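SusD-like carbohydrate binding protein BF1063 (Bacteroides fragilis NCTC 9343, PDB 3I4G) probably binds carbohydrate at the outer membrane of the bacterium, as a member of the SusD family of glycan-binding lipoproteins. Local coordinates at residues G79-W92 against R506-Q520. Residues are numbered along the deposited sequence; the frame is centred on the assembly and turned at random. Where two conformers were deposited one is given.
With EDO (1,2-ethanediol), chain F.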
ATOM      1  N   GLY A  79      13.990 -11.543   8.109  1.00  8.47           N
ATOM      2  CA  GLY A  79      14.571 -12.264   9.236  1.00  9.02           C
ATOM      3  C   GLY A  79      15.777 -11.553   9.840  1.00  8.99           C
ATOM      4  O   GLY A  79      16.375 -12.062  10.767  1.00 10.83           O
ATOM      5  N   ASN A  80      16.118 -10.376   9.321  1.00  9.61           N
ATOM      6  CA  ASN A  80      17.318  -9.644   9.714  1.00  9.65           C
ATOM      7  C   ASN A  80      17.035  -8.288  10.309  1.00 10.93           C
ATOM      8  O   ASN A  80      17.956  -7.449  10.386  1.00 13.22           O
ATOM      9  CB  ASN A  80      18.245  -9.533   8.497  1.00 12.10           C
ATOM     10  CG  ASN A  80      18.943 -10.852   8.171  1.00 15.70           C
ATOM     11  OD1 ASN A  80      19.355 -11.583   9.067  1.00 15.25           O
ATOM     12  ND2 ASN A  80      19.135 -11.121   6.898  1.00 17.08           N
ATOM     13  N   LEU A  81      15.825  -8.058  10.794  1.00  9.75           N
ATOM     14  CA  LEU A  81      15.522  -6.748  11.398  1.00  9.28           C
ATOM     15  C   LEU A  81      16.101  -6.617  12.789  1.00  8.98           C
ATOM     16  O   LEU A  81      15.854  -7.456  13.658  1.00  9.85           O
ATOM     17  CB  LEU A  81      14.011  -6.541  11.472  1.00  8.67           C
ATOM     18  CG  LEU A  81      13.507  -5.207  12.020  1.00  7.08           C
ATOM     19  CD1 LEU A  81      14.087  -4.029  11.264  1.00 10.33           C
ATOM     20  CD2 LEU A  81      12.002  -5.208  11.957  1.00 10.33           C
ATOM     21  N   THR A  82      16.826  -5.517  13.000  1.00  9.58           N
ATOM     22  CA  THR A  82      17.357  -5.148  14.294  1.00 10.34           C
ATOM     23  C   THR A  82      16.912  -3.726  14.644  1.00  9.07           C
ATOM     24  O   THR A  82      16.478  -2.976  13.777  1.00  8.98           O
ATOM     25  CB  THR A  82      18.896  -5.257  14.335  1.00 10.47           C
ATOM     26  OG1 THR A  82      19.469  -4.459  13.314  1.00 13.66           O
ATOM     27  CG2 THR A  82      19.345  -6.703  14.131  1.00 12.91           C
ATOM     28  N   ALA A  83      17.014  -3.369  15.924  1.00  8.17           N
ATOM     29  CA  ALA A  83      16.442  -2.127  16.403  1.00  8.50           C
ATOM     30  C   ALA A  83      17.100  -0.870  15.900  1.00  8.90           C
ATOM     31  O   ALA A  83      16.470   0.190  15.972  1.00 10.30           O
ATOM     32  CB  ALA A  83      16.363  -2.116  17.957  1.00  9.93           C
ATOM     33  N   ASP A  84      18.319  -0.970  15.369  1.00  8.83           N
ATOM     34  CA  ASP A  84      19.016   0.184  14.808  1.00  9.27           C
ATOM     35  C   ASP A  84      18.689   0.426  13.329  1.00  8.76           C
ATOM     36  O   ASP A  84      19.326   1.260  12.666  1.00  9.58           O
ATOM     37  CB  ASP A  84      20.533   0.052  14.985  1.00 10.42           C
ATOM     38  CG  ASP A  84      21.099  -1.139  14.293  1.00 12.11           C
ATOM     39  OD1 ASP A  84      20.318  -1.951  13.709  1.00 11.77           O
ATOM     40  OD2 ASP A  84      22.350  -1.259  14.284  1.00 13.51           O
ATOM     41  N   ASN A  85      17.668  -0.239  12.801  1.00  7.46           N
ATOM     42  CA  ASN A  85      17.291  -0.096  11.397  1.00  7.49           C
ATOM     43  C   ASN A  85      16.849   1.339  11.074  1.00  8.96           C
ATOM     44  O   ASN A  85      15.983   1.894  11.782  1.00  9.05           O
ATOM     45  CB  ASN A  85      16.219  -1.171  11.102  1.00  7.46           C
ATOM     46  CG  ASN A  85      15.777  -1.200   9.660  1.00  8.18           C
ATOM     47  OD1 ASN A  85      15.097  -0.293   9.178  1.00  9.29           O
ATOM     48  ND2 ASN A  85      16.135  -2.282   8.971  1.00  8.89           N
ATOM     49  N   ALA A  86      17.409   1.930  10.010  1.00  8.27           N
ATOM     50  CA  ALA A  86      17.108   3.319   9.673  1.00  7.95           C
ATOM     51  C   ALA A  86      15.692   3.503   9.166  1.00  8.51           C
ATOM     52  O   ALA A  86      15.111   4.569   9.353  1.00  9.44           O
ATOM     53  CB  ALA A  86      18.075   3.810   8.613  1.00  8.91           C
ATOM     54  N   PHE A  87      15.113   2.492   8.537  1.00  8.76           N
ATOM     55  CA  PHE A  87      13.782   2.621   7.947  1.00  7.99           C
ATOM     56  C   PHE A  87      12.726   2.587   9.025  1.00  8.68           C
ATOM     57  O   PHE A  87      11.795   3.382   8.963  1.00  9.55           O
ATOM     58  CB  PHE A  87      13.571   1.552   6.868  1.00  9.40           C
ATOM     59  CG  PHE A  87      14.499   1.728   5.688  1.00  8.55           C
ATOM     60  CD1 PHE A  87      15.777   1.247   5.721  1.00  9.52           C
ATOM     61  CD2 PHE A  87      14.087   2.423   4.558  1.00  9.10           C
ATOM     62  CE1 PHE A  87      16.636   1.437   4.639  1.00 10.64           C
ATOM     63  CE2 PHE A  87      14.939   2.607   3.482  1.00  9.02           C
ATOM     64  CZ  PHE A  87      16.190   2.107   3.505  1.00  9.48           C
ATOM     65  N   ILE A  88      12.854   1.705  10.007  1.00  8.71           N
ATOM     66  CA  ILE A  88      11.851   1.694  11.075  1.00  9.38           C
ATOM     67  C   ILE A  88      11.966   3.008  11.852  1.00  9.72           C
ATOM     68  O   ILE A  88      10.956   3.531  12.349  1.00  9.52           O
ATOM     69  CB  ILE A  88      11.883   0.462  12.009  1.00  9.05           C
ATOM     70  CG1 ILE A  88      13.103   0.440  12.923  1.00  9.33           C
ATOM     71  CG2 ILE A  88      11.740  -0.818  11.154  1.00  9.22           C
ATOM     72  CD1 ILE A  88      13.156  -0.772  13.911  1.00  9.91           C
ATOM     73  N   LYS A  89      13.174   3.558  12.011  1.00  9.71           N
ATOM     74  CA  LYS A  89      13.289   4.846  12.702  1.00  9.73           C
ATOM     75  C   LYS A  89      12.584   5.948  11.938  1.00  9.65           C
ATOM     76  O   LYS A  89      11.934   6.807  12.568  1.00  9.63           O
ATOM     77  CB  LYS A  89      14.749   5.202  12.952  1.00 11.15           C
ATOM     78  CG  LYS A  89      14.984   6.539  13.637  1.00 10.63           C
ATOM     79  CD  LYS A  89      14.434   6.569  15.045  1.00 12.32           C
ATOM     80  CE  LYS A  89      14.446   7.973  15.656  1.00 13.09           C
ATOM     81  NZ  LYS A  89      15.787   8.550  15.760  1.00 13.60           N
ATOM     82  N   ARG A  90      12.652   5.963  10.597  0.50  8.79           N
ATOM     83  CA  ARG A  90      11.904   6.966   9.823  0.50  8.46           C
ATOM     84  C   ARG A  90      10.414   6.851  10.040  0.50  8.81           C
ATOM     85  O   ARG A  90       9.728   7.856  10.215  0.50  9.50           O
ATOM     86  CB  ARG A  90      12.149   6.864   8.308  0.50  9.61           C
ATOM     87  CG  ARG A  90      13.527   7.299   7.806  0.50  6.94           C
ATOM     88  CD  ARG A  90      13.711   8.792   7.793  0.50 10.36           C
ATOM     89  NE  ARG A  90      12.848   9.455   6.824  0.50  9.61           N
ATOM     90  CZ  ARG A  90      12.623  10.769   6.756  0.50 13.43           C
ATOM     91  NH1 ARG A  90      13.213  11.621   7.584  0.50 18.50           N
ATOM     92  NH2 ARG A  90      11.802  11.256   5.835  0.50  9.07           N
ATOM     93  N   TYR A  91       9.877   5.644   9.923  1.00  8.94           N
ATOM     94  CA  TYR A  91       8.439   5.474  10.125  1.00  9.57           C
ATOM     95  C   TYR A  91       8.058   5.987  11.522  1.00 10.02           C
ATOM     96  O   TYR A  91       7.056   6.673  11.679  1.00 10.56           O
ATOM     97  CB  TYR A  91       8.026   4.037   9.965  1.00  9.15           C
ATOM     98  CG  TYR A  91       7.877   3.498   8.560  1.00  7.60           C
ATOM     99  CD1 TYR A  91       6.896   3.997   7.715  1.00  8.20           C
ATOM    100  CD2 TYR A  91       8.632   2.423   8.112  1.00  8.37           C
ATOM    101  CE1 TYR A  91       6.662   3.434   6.466  1.00  7.86           C
ATOM    102  CE2 TYR A  91       8.420   1.867   6.835  1.00  8.21           C
ATOM    103  CZ  TYR A  91       7.409   2.370   6.043  1.00  8.75           C
ATOM    104  OH  TYR A  91       7.213   1.754   4.820  1.00  9.63           O
ATOM    105  N   TRP A  92       8.831   5.611  12.532  1.00  8.90           N
ATOM    106  CA  TRP A  92       8.575   6.058  13.898  1.00  9.38           C
ATOM    107  C   TRP A  92       8.594   7.589  14.022  1.00  9.34           C
ATOM    108  O   TRP A  92       7.649   8.221  14.571  1.00  9.07           O
ATOM    109  CB  TRP A  92       9.626   5.482  14.831  1.00  9.35           C
ATOM    110  CG  TRP A  92       9.504   5.892  16.277  1.00  7.81           C
ATOM    111  CD1 TRP A  92      10.002   7.015  16.850  1.00  9.61           C
ATOM    112  CD2 TRP A  92       8.877   5.140  17.343  1.00  8.22           C
ATOM    113  NE1 TRP A  92       9.701   7.031  18.202  1.00  9.87           N
ATOM    114  CE2 TRP A  92       9.034   5.883  18.528  1.00  9.49           C
ATOM    115  CE3 TRP A  92       8.226   3.908  17.406  1.00  9.98           C
ATOM    116  CZ2 TRP A  92       8.551   5.424  19.765  1.00 10.88           C
ATOM    117  CZ3 TRP A  92       7.731   3.477  18.637  1.00 10.77           C
ATOM    118  CH2 TRP A  92       7.911   4.231  19.785  1.00 11.56           C
ATOM    119  N   ARG A 506      11.079 -14.608  10.807  1.00  8.39           N
ATOM    120  CA  ARG A 506      11.053 -15.346  12.049  1.00  8.72           C
ATOM    121  C   ARG A 506       9.692 -15.319  12.732  1.00  9.33           C
ATOM    122  O   ARG A 506       9.127 -14.238  12.976  1.00  9.42           O
ATOM    123  CB  ARG A 506      12.071 -14.728  13.009  1.00  7.55           C
ATOM    124  CG  ARG A 506      13.502 -14.752  12.552  1.00  9.92           C
ATOM    125  CD  ARG A 506      14.409 -13.822  13.338  1.00  9.57           C
ATOM    126  NE  ARG A 506      14.089 -12.434  13.071  1.00  9.16           N
ATOM    127  CZ  ARG A 506      14.757 -11.404  13.545  1.00 10.88           C
ATOM    128  NH1 ARG A 506      15.822 -11.579  14.331  1.00 11.90           N
ATOM    129  NH2 ARG A 506      14.388 -10.197  13.211  1.00 10.16           N
ATOM    130  N   ASN A 507       9.152 -16.497  13.052  1.00  9.69           N
ATOM    131  CA  ASN A 507       7.895 -16.605  13.764  1.00  9.04           C
ATOM    132  C   ASN A 507       8.202 -16.856  15.241  1.00  9.71           C
ATOM    133  O   ASN A 507       8.761 -17.891  15.566  1.00 10.23           O
ATOM    134  CB  ASN A 507       7.069 -17.731  13.173  1.00 10.52           C
ATOM    135  CG  ASN A 507       5.651 -17.746  13.712  1.00 10.22           C
ATOM    136  OD1 ASN A 507       5.155 -16.742  14.241  1.00 12.60           O
ATOM    137  ND2 ASN A 507       4.961 -18.894  13.553  1.00 13.14           N
ATOM    138  N   PRO A 508       7.790 -15.977  16.157  1.00  8.74           N
ATOM    139  CA  PRO A 508       6.946 -14.794  16.029  1.00 10.21           C
ATOM    140  C   PRO A 508       7.618 -13.439  15.881  1.00  9.42           C
ATOM    141  O   PRO A 508       6.920 -12.463  15.653  1.00  9.72           O
ATOM    142  CB  PRO A 508       6.228 -14.781  17.390  1.00 10.73           C
ATOM    143  CG  PRO A 508       7.303 -15.226  18.336  1.00 12.56           C
ATOM    144  CD  PRO A 508       8.062 -16.281  17.590  1.00 10.26           C
ATOM    145  N   THR A 509       8.925 -13.374  16.023  1.00  9.14           N
ATOM    146  CA  THR A 509       9.625 -12.101  16.140  1.00  8.82           C
ATOM    147  C   THR A 509       9.288 -11.102  15.063  1.00  9.94           C
ATOM    148  O   THR A 509       9.060  -9.921  15.387  1.00  9.78           O
ATOM    149  CB  THR A 509      11.141 -12.361  16.135  1.00  8.79           C
ATOM    150  OG1 THR A 509      11.450 -13.134  17.302  1.00 11.24           O
ATOM    151  CG2 THR A 509      11.977 -11.067  16.163  1.00 10.16           C
ATOM    152  N   ASP A 510       9.243 -11.518  13.794  1.00  8.16           N
ATOM    153  CA  ASP A 510       9.070 -10.530  12.726  1.00  7.41           C
ATOM    154  C   ASP A 510       7.635 -10.065  12.526  1.00  9.44           C
ATOM    155  O   ASP A 510       7.399  -9.213  11.674  1.00  9.09           O
ATOM    156  CB  ASP A 510       9.749 -11.025  11.456  1.00  8.05           C
ATOM    157  CG  ASP A 510      11.247 -10.982  11.578  1.00  9.09           C
ATOM    158  OD1 ASP A 510      11.785  -9.962  12.080  1.00  9.34           O
ATOM    159  OD2 ASP A 510      11.903 -11.970  11.213  1.00  8.55           O
ATOM    160  N   TYR A 511       6.684 -10.572  13.314  1.00  8.25           N
ATOM    161  CA  TYR A 511       5.367  -9.956  13.353  1.00  9.11           C
ATOM    162  C   TYR A 511       5.350  -8.621  14.100  1.00  9.66           C
ATOM    163  O   TYR A 511       4.353  -7.900  14.025  1.00  9.61           O
ATOM    164  CB  TYR A 511       4.316 -10.923  13.965  1.00  8.34           C
ATOM    165  CG  TYR A 511       3.920 -11.992  12.974  1.00  7.64           C
ATOM    166  CD1 TYR A 511       3.144 -11.666  11.879  1.00  8.11           C
ATOM    167  CD2 TYR A 511       4.269 -13.298  13.145  1.00  7.41           C
ATOM    168  CE1 TYR A 511       2.767 -12.617  10.976  1.00  8.37           C
ATOM    169  CE2 TYR A 511       3.900 -14.291  12.220  1.00  6.90           C
ATOM    170  CZ  TYR A 511       3.132 -13.914  11.155  1.00  7.90           C
ATOM    171  OH  TYR A 511       2.762 -14.832  10.191  1.00  7.99           O
ATOM    172  N   THR A 512       6.429  -8.283  14.822  1.00  8.64           N
ATOM    173  CA  THR A 512       6.478  -7.021  15.556  1.00  7.56           C
ATOM    174  C   THR A 512       7.814  -6.340  15.269  1.00  9.44           C
ATOM    175  O   THR A 512       8.889  -6.975  15.381  1.00 11.17           O
ATOM    176  CB  THR A 512       6.362  -7.261  17.054  1.00  9.12           C
ATOM    177  OG1 THR A 512       5.167  -7.996  17.354  1.00 11.27           O
ATOM    178  CG2 THR A 512       6.262  -5.937  17.806  1.00 10.43           C
ATOM    179  N   TRP A 513       7.789  -5.066  14.911  1.00  8.27           N
ATOM    180  CA  TRP A 513       9.023  -4.310  14.735  1.00  9.15           C
ATOM    181  C   TRP A 513       9.468  -3.862  16.131  1.00  8.52           C
ATOM    182  O   TRP A 513       8.637  -3.448  16.923  1.00  9.77           O
ATOM    183  CB  TRP A 513       8.814  -3.066  13.888  1.00  9.42           C
ATOM    184  CG  TRP A 513       8.322  -3.264  12.490  1.00  8.26           C
ATOM    185  CD1 TRP A 513       8.154  -4.424  11.797  1.00  9.17           C
ATOM    186  CD2 TRP A 513       8.042  -2.210  11.570  1.00  7.66           C
ATOM    187  NE1 TRP A 513       7.710  -4.153  10.514  1.00  8.78           N
ATOM    188  CE2 TRP A 513       7.650  -2.792  10.345  1.00  8.12           C
ATOM    189  CE3 TRP A 513       8.100  -0.816  11.668  1.00  8.00           C
ATOM    190  CZ2 TRP A 513       7.284  -2.023   9.256  1.00  8.00           C
ATOM    191  CZ3 TRP A 513       7.708  -0.074  10.628  1.00  8.53           C
ATOM    192  CH2 TRP A 513       7.322  -0.662   9.423  1.00  8.74           C
ATOM    193  N   PRO A 514      10.788  -3.913  16.418  1.00  8.03           N
ATOM    194  CA  PRO A 514      11.284  -3.414  17.707  1.00  8.22           C
ATOM    195  C   PRO A 514      11.191  -1.889  17.782  1.00  9.39           C
ATOM    196  O   PRO A 514      11.196  -1.198  16.760  1.00  9.48           O
ATOM    197  CB  PRO A 514      12.737  -3.842  17.707  1.00  9.61           C
ATOM    198  CG  PRO A 514      13.108  -3.830  16.248  1.00 10.37           C
ATOM    199  CD  PRO A 514      11.866  -4.341  15.526  1.00  8.94           C
ATOM    200  N   ILE A 515      11.098  -1.357  18.996  1.00  9.72           N
ATOM    201  CA  ILE A 515      11.183   0.051  19.192  1.00  8.72           C
ATOM    202  C   ILE A 515      12.565   0.511  18.699  1.00  8.81           C
ATOM    203  O   ILE A 515      13.557  -0.138  18.998  1.00  9.09           O
ATOM    204  CB  ILE A 515      11.057   0.379  20.701  1.00 10.32           C
ATOM    205  CG1 ILE A 515       9.723  -0.061  21.312  1.00 12.20           C
ATOM    206  CG2 ILE A 515      11.236   1.894  20.928  1.00 10.50           C
ATOM    207  CD1 ILE A 515       8.509   0.576  20.709  1.00 12.93           C
ATOM    208  N   PRO A 516      12.632   1.620  17.952  1.00  8.12           N
ATOM    209  CA  PRO A 516      13.942   2.031  17.477  1.00  8.53           C
ATOM    210  C   PRO A 516      14.954   2.205  18.612  1.00  8.75           C
ATOM    211  O   PRO A 516      14.620   2.713  19.680  1.00  9.48           O
ATOM    212  CB  PRO A 516      13.653   3.360  16.774  1.00  8.49           C
ATOM    213  CG  PRO A 516      12.218   3.240  16.341  1.00 10.53           C
ATOM    214  CD  PRO A 516      11.566   2.480  17.431  1.00  9.13           C
ATOM    215  N   GLN A 517      16.189   1.804  18.337  1.00  8.09           N
ATOM    216  CA  GLN A 517      17.238   1.766  19.353  1.00  9.11           C
ATOM    217  C   GLN A 517      17.451   3.121  20.008  1.00  8.46           C
ATOM    218  O   GLN A 517      17.666   3.184  21.231  1.00 10.05           O
ATOM    219  CB  GLN A 517      18.565   1.291  18.751  1.00  8.19           C
ATOM    220  CG  GLN A 517      19.642   1.004  19.762  1.00 11.70           C
ATOM    221  CD  GLN A 517      19.271  -0.140  20.660  1.00 12.99           C
ATOM    222  OE1 GLN A 517      18.976  -1.246  20.172  1.00 16.24           O
ATOM    223  NE2 GLN A 517      19.295   0.099  21.980  1.00 15.23           N
ATOM    224  N   SER A 518      17.389   4.194  19.232  1.00  9.42           N
ATOM    225  CA  SER A 518      17.650   5.506  19.834  1.00 10.45           C
ATOM    226  C   SER A 518      16.633   5.831  20.925  1.00 11.25           C
ATOM    227  O   SER A 518      16.950   6.539  21.913  1.00 10.84           O
ATOM    228  CB  SER A 518      17.637   6.594  18.772  1.00 11.21           C
ATOM    229  OG  SER A 518      16.388   6.696  18.141  1.00 12.23           O
ATOM    230  N   GLU A 519      15.401   5.364  20.731  1.00 10.56           N
ATOM    231  CA  GLU A 519      14.310   5.663  21.661  1.00 11.29           C
ATOM    232  C   GLU A 519      14.410   4.771  22.885  1.00 10.64           C
ATOM    233  O   GLU A 519      14.140   5.235  23.999  1.00 13.21           O
ATOM    234  CB  GLU A 519      12.971   5.576  20.914  1.00 12.86           C
ATOM    235  CG  GLU A 519      12.942   6.471  19.665  1.00 15.80           C
ATOM    236  CD  GLU A 519      13.482   7.885  19.899  1.00 19.75           C
ATOM    237  OE1 GLU A 519      12.856   8.630  20.685  1.00 21.15           O
ATOM    238  OE2 GLU A 519      14.548   8.265  19.344  1.00 17.76           O
ATOM    239  N   GLN A 520      14.813   3.515  22.700  1.00  9.78           N
ATOM    240  CA  GLN A 520      15.091   2.650  23.824  1.00 10.41           C
ATOM    241  C   GLN A 520      16.209   3.249  24.676  1.00 11.49           C
ATOM    242  O   GLN A 520      16.165   3.179  25.918  1.00 12.09           O
ATOM    243  CB  GLN A 520      15.538   1.268  23.358  1.00 11.64           C
ATOM    244  CG  GLN A 520      14.493   0.498  22.537  1.00 11.95           C
ATOM    245  CD  GLN A 520      14.791  -0.979  22.444  1.00 15.08           C
ATOM    246  OE1 GLN A 520      15.286  -1.589  23.409  1.00 14.11           O
ATOM    247  NE2 GLN A 520      14.512  -1.578  21.286  1.00 12.03           N
TER
HETATM  248  C1  EDO F   5      10.139  -7.571  18.164  0.70 17.17           C
HETATM  249  O1  EDO F   5       9.577  -8.870  17.867  0.70 12.62           O
HETATM  250  C2  EDO F   5      10.910  -7.640  19.478  0.70 24.88           C
HETATM  251  O2  EDO F   5      12.122  -8.355  19.225  0.70 24.59           O
HETATM  252  O   HOH W   1      13.217  -9.308   9.730  1.00  8.61           O
HETATM  253  O   HOH W   2      17.359  -9.290  15.113  1.00 24.09           O
HETATM  254  O   HOH W   3      10.532   9.426  19.744  1.00 27.75           O
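The Arg506 guanidinium has Gly79 O over the centre of one face, 3.2 Å above its plane, and Thr509 CG2 over the opposite face; both merely pack there. At its edge NH2 donates to Leu81 O (3.1 Å, N-H...O 161°), in the carbonyl plane on a lone pair, while NE and NH2 grip the two carboxylate oxygens of Asp510 side-on; a bend at chi3 (-68°) turns the group into this position. These in-plane bonds hold the guanidinium flat.

The Trp92 indole takes Pro516 CD over one face, 4.0 Å from the six-membered-ring centroid, a CH-pi contact, and at its edge a water links NE1 to Glu519 OE1. Trp513 receives Ile88 CG2 off-centre on one face (3.7 Å to CE3), and its ring lies oblique to that of Tyr91, planes at 41°. Its NE1 is hydrogen-bonded to Tyr455 OH and its ring stacks on Tyr139.

Ala83 O accepts from Gln517 N (2.9 Å), and Lys89 NZ donates to Ser518 OG (3.1 Å).

Asn85 N-caps helix 86-109 through OD1, taking Phe87 N and Ile88 N from opposite faces of its amide plane; Pro516 sits at the N-cap position of helix 517-522. Loop 506-516 and that helix's start thus pack on loop 79-85 and the first two turns of helix 86-109, joining N- and C-terminal parts of the SusD-like fold.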